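Local coordinates for protein putative isomerase YbhH (Escherichia coli, PDB 6OTV) that probably acts as an isomerase of the PrpF family, though its substrate and reaction are not established, at residues N179-F184 and P188-D193; F103-G108 and T117-R122; L76-I81 and Q85-T90. One frame throughout, in Å; residues are numbered along the deposited sequence.

Interaction 1. Residues N179-F184 and P188-D193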
loop_
_atom_site.group_PDB
_atom_site.type_symbol
_atom_site.label_atom_id
_atom_site.label_comp_id
_atom_site.label_asym_id
_atom_site.label_seq_id
_atom_site.Cartn_x
_atom_site.Cartn_y
_atom_site.Cartn_z
ATOM N N ASN A 179 -21.865 -16.272 -1.736
ATOM C CA ASN A 179 -21.882 -17.721 -1.601
ATOM C C ASN A 179 -20.564 -18.289 -2.105
ATOM O O ASN A 179 -20.068 -17.886 -3.161
ATOM C CB ASN A 179 -23.041 -18.351 -2.381
ATOM C CG ASN A 179 -24.398 -17.949 -1.841
ATOM O OD1 ASN A 179 -24.581 -17.802 -0.632
ATOM N ND2 ASN A 179 -25.359 -17.770 -2.737
ATOM N N GLN A 180 -20.001 -19.228 -1.341
ATOM C CA GLN A 180 -18.802 -19.918 -1.799
ATOM C C GLN A 180 -19.100 -20.823 -2.987
ATOM O O GLN A 180 -18.227 -21.036 -3.837
ATOM C CB GLN A 180 -18.183 -20.725 -0.657
ATOM C CG GLN A 180 -17.405 -19.897 0.356
ATOM C CD GLN A 180 -18.296 -18.996 1.190
ATOM O OE1 GLN A 180 -19.501 -19.224 1.300
ATOM N NE2 GLN A 180 -17.705 -17.961 1.779
ATOM N N ILE A 181 -20.317 -21.360 -3.064
ATOM C CA ILE A 181 -20.749 -22.198 -4.176
ATOM C C ILE A 181 -22.096 -21.690 -4.667
ATOM O O ILE A 181 -23.008 -21.458 -3.865
ATOM C CB ILE A 181 -20.852 -23.684 -3.780
ATOM C CG1 ILE A 181 -19.463 -24.274 -3.540
ATOM C CG2 ILE A 181 -21.586 -24.478 -4.856
ATOM C CD1 ILE A 181 -19.486 -25.734 -3.145
ATOM N N ASP A 182 -22.216 -21.516 -5.977
ATOM C CA ASP A 182 -23.475 -21.192 -6.625
ATOM C C ASP A 182 -23.849 -22.318 -7.580
ATOM O O ASP A 182 -23.063 -23.233 -7.841
ATOM C CB ASP A 182 -23.383 -19.855 -7.370
ATOM C CG ASP A 182 -23.160 -18.686 -6.434
ATOM O OD1 ASP A 182 -23.933 -18.546 -5.464
ATOM O OD2 ASP A 182 -22.202 -17.916 -6.659
ATOM N N TYR A 183 -25.071 -22.248 -8.099
ATOM C CA TYR A 183 -25.579 -23.250 -9.025
ATOM C C TYR A 183 -26.202 -22.552 -10.222
ATOM O O TYR A 183 -27.075 -21.693 -10.062
ATOM C CB TYR A 183 -26.601 -24.170 -8.348
ATOM C CG TYR A 183 -26.003 -25.026 -7.258
ATOM C CD1 TYR A 183 -25.535 -26.306 -7.533
ATOM C CD2 TYR A 183 -25.896 -24.553 -5.957
ATOM C CE1 TYR A 183 -24.982 -27.092 -6.540
ATOM C CE2 TYR A 183 -25.345 -25.332 -4.956
ATOM C CZ TYR A 183 -24.888 -26.600 -5.253
ATOM O OH TYR A 183 -24.339 -27.378 -4.260
ATOM N N PHE A 184 -25.739 -22.914 -11.414
ATOM C CA PHE A 184 -26.299 -22.414 -12.659
ATOM C C PHE A 184 -26.398 -23.583 -13.624
ATOM O O PHE A 184 -25.403 -24.275 -13.862
ATOM C CB PHE A 184 -25.439 -21.294 -13.254
ATOM C CG PHE A 184 -25.198 -20.147 -12.314
ATOM C CD1 PHE A 184 -26.155 -19.161 -12.141
ATOM C CD2 PHE A 184 -24.014 -20.052 -11.606
ATOM C CE1 PHE A 184 -25.934 -18.104 -11.279
ATOM C CE2 PHE A 184 -23.786 -18.999 -10.745
ATOM C CZ PHE A 184 -24.746 -18.024 -10.579
ATOM N N PRO A 188 -22.632 -27.114 -10.115
ATOM C CA PRO A 188 -22.050 -26.400 -8.966
ATOM C C PRO A 188 -20.792 -25.655 -9.386
ATOM O O PRO A 188 -19.837 -26.260 -9.877
ATOM C CB PRO A 188 -21.740 -27.524 -7.971
ATOM C CG PRO A 188 -21.530 -28.730 -8.830
ATOM C CD PRO A 188 -22.462 -28.574 -10.007
ATOM N N VAL A 189 -20.795 -24.335 -9.199
ATOM C CA VAL A 189 -19.667 -23.488 -9.558
ATOM C C VAL A 189 -19.298 -22.622 -8.359
ATOM O O VAL A 189 -19.989 -22.597 -7.341
ATOM C CB VAL A 189 -19.958 -22.603 -10.790
ATOM C CG1 VAL A 189 -20.410 -23.454 -11.972
ATOM C CG2 VAL A 189 -20.991 -21.536 -10.449
ATOM N N THR A 190 -18.184 -21.904 -8.496
ATOM C CA THR A 190 -17.731 -20.957 -7.487
ATOM C C THR A 190 -17.404 -19.629 -8.152
ATOM O O THR A 190 -16.621 -19.583 -9.107
ATOM C CB THR A 190 -16.507 -21.481 -6.727
ATOM O OG1 THR A 190 -16.918 -22.481 -5.787
ATOM C CG2 THR A 190 -15.813 -20.348 -5.982
ATOM N N CYS A 191 -18.009 -18.557 -7.650
ATOM C CA CYS A 191 -17.747 -17.208 -8.128
ATOM C C CYS A 191 -16.820 -16.515 -7.139
ATOM O O CYS A 191 -17.185 -16.315 -5.976
ATOM C CB CYS A 191 -19.049 -16.428 -8.295
ATOM S SG CYS A 191 -20.192 -17.168 -9.484
ATOM N N ILE A 192 -15.621 -16.162 -7.597
ATOM C CA ILE A 192 -14.612 -15.560 -6.740
ATOM C C ILE A 192 -13.926 -14.432 -7.502
ATOM O O ILE A 192 -13.742 -14.499 -8.722
ATOM C CB ILE A 192 -13.595 -16.611 -6.236
ATOM C CG1 ILE A 192 -12.658 -16.011 -5.187
ATOM C CG2 ILE A 192 -12.804 -17.193 -7.394
ATOM C CD1 ILE A 192 -11.733 -17.027 -4.550
ATOM N N ASP A 193 -13.573 -13.379 -6.771
ATOM C CA ASP A 193 -12.920 -12.190 -7.314
ATOM C C ASP A 193 -11.593 -12.025 -6.578
ATOM O O ASP A 193 -11.519 -11.338 -5.556
ATOM C CB ASP A 193 -13.820 -10.961 -7.156
ATOM C CG ASP A 193 -13.292 -9.741 -7.893
ATOM O OD1 ASP A 193 -12.290 -9.860 -8.629
ATOM O OD2 ASP A 193 -13.887 -8.657 -7.735
#
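P188 meets Y183 at the turn end of the hairpin, its CB lying 3.6 Å from CE1 of the tyrosine ring. The two form a non-hydrogen-bonded antiparallel pair, which suits a proline, since its nitrogen has no proton to give. Y183 is exposed, and its ring crosses the pyrrolidine obliquely.

V189 follows as the hydrogen-bonded partner of D182. D182 N donates to V189 O (2.8 Å) and V189 N donates to D182 O with an almost straight N-H...O angle of 173°. With CG1 of V189 anti to the carbonyl carbon (chi1 -55°), CG2 is left between the backbone N and the carbonyl carbon, and from there meets the edge of the F184 ring, 3.6 Å from CD2 and in the ring plane. A branched valine thus fills the buried side, where I230 and A237 of helix 221-237 also pack on F184.

Beyond this pair regular pairing gives way, and a side chain takes over. T190 OG1 donates to Q180 O at 2.8 Å, in the carbonyl plane, and also bonds V295 N. A threonine serves well here, with a hydroxyl for two partners and a methyl beside them.

C191 turns SG to within 4.2 Å of F184 CE2 and 3.5 Å of D182 OD2. That carboxylate is held at both oxygens, OD1 by N179 ND2 at 3.2 Å and OD2 by T177 OG1.

The buried aspartate is therefore matched by neutral donors, which may ease the cost of its charge, while the threonine hydroxyl supplies the link that the parting backbones no longer make.

Interaction 2. Residues F103-G108 and T117-R122; sequences FAIENG and TRVRIR
I105 and T117 meet end on, methyl to methyl, isoleucine CD1 3.7 Å from threonine CG2. The same CD1 lies 4.1 Å from V119 CG2, so one terminal methyl serves two alternate residues on one face of the strand. I105 places CG1 anti to its carbonyl carbon (chi1 -61°) and extends on to CD1 (chi2 165°), a reach that suits a gap too wide for backbone contact: the nearest CA atoms, of I105 and T117, are 8.5 Å apart. T117 offers its methyl to the helix while OG1 bonds T136 and T113 N.

This is helix-on-sheet packing, the last turn of helix 94-106 lying against strand 116-123, and A104 is small enough to let V73 of strand 73-80 come close. The helix ends in a Schellman motif, in which G108, at positive phi, is the C-prime residue; G108 N bonds I105 O and L109 N bonds A104 O.

Within the same turn, N107 ND2 bonds F103 O at 2.7 Å and stands 3.1 Å above the F103 ring, over its centre. N107 N reaches that carbonyl from the opposite face of its plane. On the strand's other side, R118 salt-bridges E131 of its own chain and D72 of the second subunit.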
loop_
_atom_site.group_PDB
_atom_site.type_symbol
_atom_site.label_atom_id
_atom_site.label_comp_id
_atom_site.label_asym_id
_atom_site.label_seq_id
_atom_site.Cartn_x
_atom_site.Cartn_y
_atom_site.Cartn_z
ATOM N N PHE A 103 13.628 -2.895 -14.689
ATOM C CA PHE A 103 13.688 -1.756 -15.596
ATOM C C PHE A 103 13.677 -0.441 -14.826
ATOM O O PHE A 103 14.387 0.504 -15.189
ATOM C CB PHE A 103 12.524 -1.818 -16.585
ATOM C CG PHE A 103 12.499 -0.684 -17.571
ATOM C CD1 PHE A 103 13.251 -0.744 -18.735
ATOM C CD2 PHE A 103 11.718 0.436 -17.339
ATOM C CE1 PHE A 103 13.228 0.300 -19.648
ATOM C CE2 PHE A 103 11.691 1.483 -18.249
ATOM C CZ PHE A 103 12.446 1.411 -19.405
ATOM N N ALA A 104 12.881 -0.364 -13.757
ATOM C CA ALA A 104 12.815 0.865 -12.974
ATOM C C ALA A 104 14.143 1.156 -12.288
ATOM O O ALA A 104 14.550 2.318 -12.178
ATOM C CB ALA A 104 11.688 0.771 -11.947
ATOM N N ILE A 105 14.836 0.113 -11.829
ATOM C CA ILE A 105 16.120 0.311 -11.164
ATOM C C ILE A 105 17.184 0.741 -12.168
ATOM O O ILE A 105 17.965 1.663 -11.905
ATOM C CB ILE A 105 16.529 -0.966 -10.410
ATOM C CG1 ILE A 105 15.494 -1.299 -9.331
ATOM C CG2 ILE A 105 17.910 -0.802 -9.797
ATOM C CD1 ILE A 105 15.603 -2.704 -8.783
ATOM N N GLU A 106 17.229 0.093 -13.335
ATOM C CA GLU A 106 18.239 0.447 -14.327
ATOM C C GLU A 106 18.049 1.855 -14.878
ATOM O O GLU A 106 19.020 2.456 -15.351
ATOM C CB GLU A 106 18.235 -0.562 -15.477
ATOM C CG GLU A 106 18.698 -1.956 -15.086
ATOM C CD GLU A 106 19.121 -2.780 -16.285
ATOM O OE1 GLU A 106 20.097 -2.392 -16.959
ATOM O OE2 GLU A 106 18.471 -3.808 -16.566
ATOM N N ASN A 107 16.831 2.399 -14.826
ATOM C CA ASN A 107 16.545 3.726 -15.358
ATOM C C ASN A 107 16.387 4.776 -14.261
ATOM O O ASN A 107 15.840 5.855 -14.516
ATOM C CB ASN A 107 15.297 3.684 -16.242
ATOM C CG ASN A 107 15.512 2.888 -17.518
ATOM O OD1 ASN A 107 15.928 3.434 -18.540
ATOM N ND2 ASN A 107 15.231 1.588 -17.464
ATOM N N GLY A 108 16.845 4.481 -13.045
ATOM C CA GLY A 108 16.884 5.478 -11.991
ATOM C C GLY A 108 15.546 5.916 -11.437
ATOM O O GLY A 108 15.461 6.989 -10.836
ATOM N N THR A 117 16.214 -5.500 -3.890
ATOM C CA THR A 117 15.557 -4.200 -3.943
ATOM C C THR A 117 14.058 -4.414 -4.084
ATOM O O THR A 117 13.607 -5.073 -5.028
ATOM C CB THR A 117 16.084 -3.357 -5.104
ATOM O OG1 THR A 117 17.498 -3.176 -4.959
ATOM C CG2 THR A 117 15.397 -1.997 -5.127
ATOM N N ARG A 118 13.292 -3.862 -3.146
ATOM C CA ARG A 118 11.838 -3.920 -3.206
ATOM C C ARG A 118 11.320 -2.801 -4.099
ATOM O O ARG A 118 11.758 -1.653 -3.981
ATOM C CB ARG A 118 11.243 -3.798 -1.802
ATOM C CG ARG A 118 11.771 -4.824 -0.811
ATOM C CD ARG A 118 11.244 -4.572 0.595
ATOM N NE ARG A 118 9.823 -4.881 0.725
ATOM C CZ ARG A 118 9.125 -4.736 1.847
ATOM N NH1 ARG A 118 9.716 -4.279 2.945
ATOM N NH2 ARG A 118 7.835 -5.048 1.873
ATOM N N VAL A 119 10.392 -3.135 -4.995
ATOM C CA VAL A 119 9.791 -2.162 -5.900
ATOM C C VAL A 119 8.279 -2.278 -5.788
ATOM O O VAL A 119 7.711 -3.332 -6.094
ATOM C CB VAL A 119 10.236 -2.363 -7.358
ATOM C CG1 VAL A 119 9.638 -1.274 -8.240
ATOM C CG2 VAL A 119 11.756 -2.375 -7.465
ATOM N N ARG A 120 7.629 -1.198 -5.364
ATOM C CA ARG A 120 6.175 -1.148 -5.264
ATOM C C ARG A 120 5.596 -0.683 -6.595
ATOM O O ARG A 120 5.830 0.455 -7.019
ATOM C CB ARG A 120 5.754 -0.217 -4.130
ATOM C CG ARG A 120 6.006 -0.797 -2.755
ATOM C CD ARG A 120 4.816 -1.613 -2.300
ATOM N NE ARG A 120 5.140 -2.470 -1.168
ATOM C CZ ARG A 120 4.279 -2.789 -0.208
ATOM N NH1 ARG A 120 3.044 -2.305 -0.237
ATOM N NH2 ARG A 120 4.658 -3.582 0.785
ATOM N N ILE A 121 4.837 -1.558 -7.247
ATOM C CA ILE A 121 4.336 -1.325 -8.596
ATOM C C ILE A 121 2.824 -1.168 -8.540
ATOM O O ILE A 121 2.131 -1.980 -7.915
ATOM C CB ILE A 121 4.726 -2.473 -9.542
ATOM C CG1 ILE A 121 6.249 -2.604 -9.623
ATOM C CG2 ILE A 121 4.115 -2.266 -10.923
ATOM C CD1 ILE A 121 6.711 -3.872 -10.312
ATOM N N ARG A 122 2.313 -0.130 -9.192
ATOM C CA ARG A 122 0.883 0.043 -9.396
ATOM C C ARG A 122 0.576 -0.185 -10.869
ATOM O O ARG A 122 1.090 0.536 -11.732
ATOM C CB ARG A 122 0.425 1.435 -8.960
ATOM C CG ARG A 122 -0.974 1.801 -9.437
ATOM C CD ARG A 122 -1.357 3.200 -8.988
ATOM N NE ARG A 122 -2.427 3.771 -9.801
ATOM C CZ ARG A 122 -2.264 4.773 -10.657
ATOM N NH1 ARG A 122 -1.074 5.331 -10.811
ATOM N NH2 ARG A 122 -3.296 5.225 -11.356
#

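Interaction 3. Residues L76-I81 and Q85-T90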
loop_
_atom_site.group_PDB
_atom_site.type_symbol
_atom_site.label_atom_id
_atom_site.label_comp_id
_atom_site.label_asym_id
_atom_site.label_seq_id
_atom_site.Cartn_x
_atom_site.Cartn_y
_atom_site.Cartn_z
ATOM N N LEU A 76 1.842 0.664 -16.996
ATOM C CA LEU A 76 0.737 0.593 -17.942
ATOM C C LEU A 76 1.070 -0.449 -19.000
ATOM O O LEU A 76 2.089 -0.333 -19.690
ATOM C CB LEU A 76 0.477 1.953 -18.590
ATOM C CG LEU A 76 -0.555 1.978 -19.718
ATOM C CD1 LEU A 76 -1.925 1.556 -19.210
ATOM C CD2 LEU A 76 -0.612 3.359 -20.360
ATOM N N PHE A 77 0.219 -1.461 -19.124
ATOM C CA PHE A 77 0.411 -2.522 -20.099
ATOM C C PHE A 77 -0.417 -2.250 -21.346
ATOM O O PHE A 77 -1.530 -1.722 -21.262
ATOM C CB PHE A 77 0.031 -3.888 -19.520
ATOM C CG PHE A 77 0.019 -4.985 -20.543
ATOM C CD1 PHE A 77 1.208 -5.482 -21.056
ATOM C CD2 PHE A 77 -1.177 -5.501 -21.015
ATOM C CE1 PHE A 77 1.206 -6.488 -22.010
ATOM C CE2 PHE A 77 -1.188 -6.507 -21.970
ATOM C CZ PHE A 77 0.006 -7.002 -22.466
ATOM N N ALA A 78 0.134 -2.619 -22.501
ATOM C CA ALA A 78 -0.574 -2.515 -23.770
ATOM C C ALA A 78 -0.282 -3.751 -24.604
ATOM O O ALA A 78 0.874 -4.172 -24.716
ATOM C CB ALA A 78 -0.167 -1.250 -24.537
ATOM N N GLN A 79 -1.331 -4.335 -25.176
ATOM C CA GLN A 79 -1.208 -5.436 -26.122
ATOM C C GLN A 79 -1.272 -4.863 -27.533
ATOM O O GLN A 79 -2.266 -4.229 -27.905
ATOM C CB GLN A 79 -2.314 -6.471 -25.907
ATOM C CG GLN A 79 -2.223 -7.701 -26.807
ATOM C CD GLN A 79 -1.110 -8.652 -26.400
ATOM O OE1 GLN A 79 -0.898 -8.908 -25.214
ATOM N NE2 GLN A 79 -0.390 -9.179 -27.383
ATOM N N VAL A 80 -0.214 -5.066 -28.308
ATOM C CA VAL A 80 -0.151 -4.579 -29.681
ATOM C C VAL A 80 -0.555 -5.734 -30.585
ATOM O O VAL A 80 0.174 -6.724 -30.709
ATOM C CB VAL A 80 1.241 -4.038 -30.034
ATOM C CG1 VAL A 80 1.272 -3.540 -31.469
ATOM C CG2 VAL A 80 1.625 -2.916 -29.078
ATOM N N ILE A 81 -1.732 -5.609 -31.204
ATOM C CA ILE A 81 -2.267 -6.690 -32.017
ATOM C C ILE A 81 -1.354 -6.936 -33.216
ATOM O O ILE A 81 -0.737 -6.010 -33.761
ATOM C CB ILE A 81 -3.704 -6.357 -32.456
ATOM C CG1 ILE A 81 -4.543 -5.978 -31.235
ATOM C CG2 ILE A 81 -4.341 -7.531 -33.172
ATOM C CD1 ILE A 81 -4.597 -7.070 -30.170
ATOM N N GLN A 85 -3.763 -3.372 -37.068
ATOM C CA GLN A 85 -3.201 -2.219 -36.364
ATOM C C GLN A 85 -4.171 -1.794 -35.270
ATOM O O GLN A 85 -5.033 -0.937 -35.462
ATOM C CB GLN A 85 -2.912 -1.086 -37.341
ATOM C CG GLN A 85 -1.833 -1.424 -38.368
ATOM C CD GLN A 85 -1.505 -0.261 -39.283
ATOM O OE1 GLN A 85 -2.341 0.182 -40.068
ATOM N NE2 GLN A 85 -0.281 0.244 -39.182
ATOM N N ARG A 86 -4.018 -2.406 -34.097
ATOM C CA ARG A 86 -4.871 -2.118 -32.956
ATOM C C ARG A 86 -4.043 -2.251 -31.687
ATOM O O ARG A 86 -3.068 -3.006 -31.642
ATOM C CB ARG A 86 -6.087 -3.058 -32.911
ATOM C CG ARG A 86 -7.221 -2.572 -32.017
ATOM C CD ARG A 86 -8.448 -3.481 -32.086
ATOM N NE ARG A 86 -8.336 -4.647 -31.213
ATOM C CZ ARG A 86 -8.145 -5.890 -31.646
ATOM N NH1 ARG A 86 -8.052 -6.133 -32.945
ATOM N NH2 ARG A 86 -8.055 -6.892 -30.779
ATOM N N VAL A 87 -4.433 -1.503 -30.658
ATOM C CA VAL A 87 -3.811 -1.577 -29.342
ATOM C C VAL A 87 -4.899 -1.865 -28.318
ATOM O O VAL A 87 -5.964 -1.239 -28.344
ATOM C CB VAL A 87 -3.054 -0.282 -28.991
ATOM C CG1 VAL A 87 -2.524 -0.344 -27.564
ATOM C CG2 VAL A 87 -1.912 -0.054 -29.970
ATOM N N ASP A 88 -4.630 -2.811 -27.422
ATOM C CA ASP A 88 -5.546 -3.182 -26.351
ATOM C C ASP A 88 -4.844 -2.989 -25.014
ATOM O O ASP A 88 -3.760 -3.537 -24.793
ATOM C CB ASP A 88 -6.012 -4.633 -26.508
ATOM C CG ASP A 88 -7.035 -5.043 -25.459
ATOM O OD1 ASP A 88 -7.524 -4.173 -24.705
ATOM O OD2 ASP A 88 -7.350 -6.249 -25.393
ATOM N N THR A 89 -5.469 -2.216 -24.125
ATOM C CA THR A 89 -4.909 -1.910 -22.813
ATOM C C THR A 89 -5.802 -2.416 -21.683
ATOM O O THR A 89 -5.779 -1.875 -20.575
ATOM C CB THR A 89 -4.669 -0.407 -22.666
ATOM O OG1 THR A 89 -5.905 0.295 -22.844
ATOM C CG2 THR A 89 -3.660 0.077 -23.702
ATOM N N THR A 90 -6.591 -3.468 -21.943
ATOM C CA THR A 90 -7.496 -3.969 -20.906
ATOM C C THR A 90 -6.756 -4.717 -19.804
ATOM O O THR A 90 -6.833 -4.295 -18.636
ATOM C CB THR A 90 -8.601 -4.820 -21.539
ATOM O OG1 THR A 90 -9.397 -4.002 -22.403
ATOM C CG2 THR A 90 -9.490 -5.424 -20.466
#
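I81 and R86 lie across from each other at the turn end of a beta hairpin, strands 73-80 and 87-88, whose pairing is carried by the backbone. Q79 and D88 form the hydrogen-bonded pair: Q79 N donates to D88 O at 2.6 Å, and D88 N returns a bond to Q79 O, both in the carbonyl plane. I81 N adds a third bond, 3.0 Å to R86 O. Between them V80 and V87 make a non-hydrogen-bonded pair, where V87 CA approaches Q79 O at 3.4 Å in a CA-H...O contact.

On the face of V80 and V87, A78 CB is 3.9 Å from V87 CG1 and 3.8 Å from T89 CG2, and its lack of any longer side chain lets both methyls close in. On the face of Q79 and D88, at the turn end, I81 CG1 sits 3.6 Å above the guanidinium plane of R86, over its centre, while CD1 comes 3.5 Å from NH2. The arginine folds back over the isoleucine by a bend at chi3 (83°), leaving its edge for polar partners; NH1 forms a salt bridge with E84. An arginine suits this exposed place, since its flat face can lie on an aliphatic chain while its N-H groups point outward in the plane.

The polar side chains of Q79 and D88 have partners of their own. D88 OD1 accepts from T90 N, from above the carboxylate plane, in an Asx turn, and from T90 OG1 on its syn lone pair. Q79, bent at chi2, carries its amide to K59 NZ and P55 O.

Strand 73-80 is flanked on its other edge by strand 59-65, through backbone bonds such as A78 with V60, while M36 and D32 of helix 28-39 pack against V87 and M39 of the same helix against V80.

How the interactions relate
From the N terminus, interaction 3 comes first, closing the three-residue turn between 76-81 and 85-90. The chain then runs into helix 94-106, and interaction 2 closes the eight-residue link that brings its end back onto strand 116-123, a parallel neighbour of strand 73-80. Interaction 1 follows, again with three residues between the segments, 179-184 and 188-193. The three are in series, neither nested nor crossed. Interactions 2 and 3 involve adjacent strands, 116-123 and 73-80, with nearest atoms about 5 Å apart. Interaction 1 lies on the opposite side of the chain's centre from interaction 2, their centres 38 Å apart, and belongs with strand 197-202 and helix 221-237.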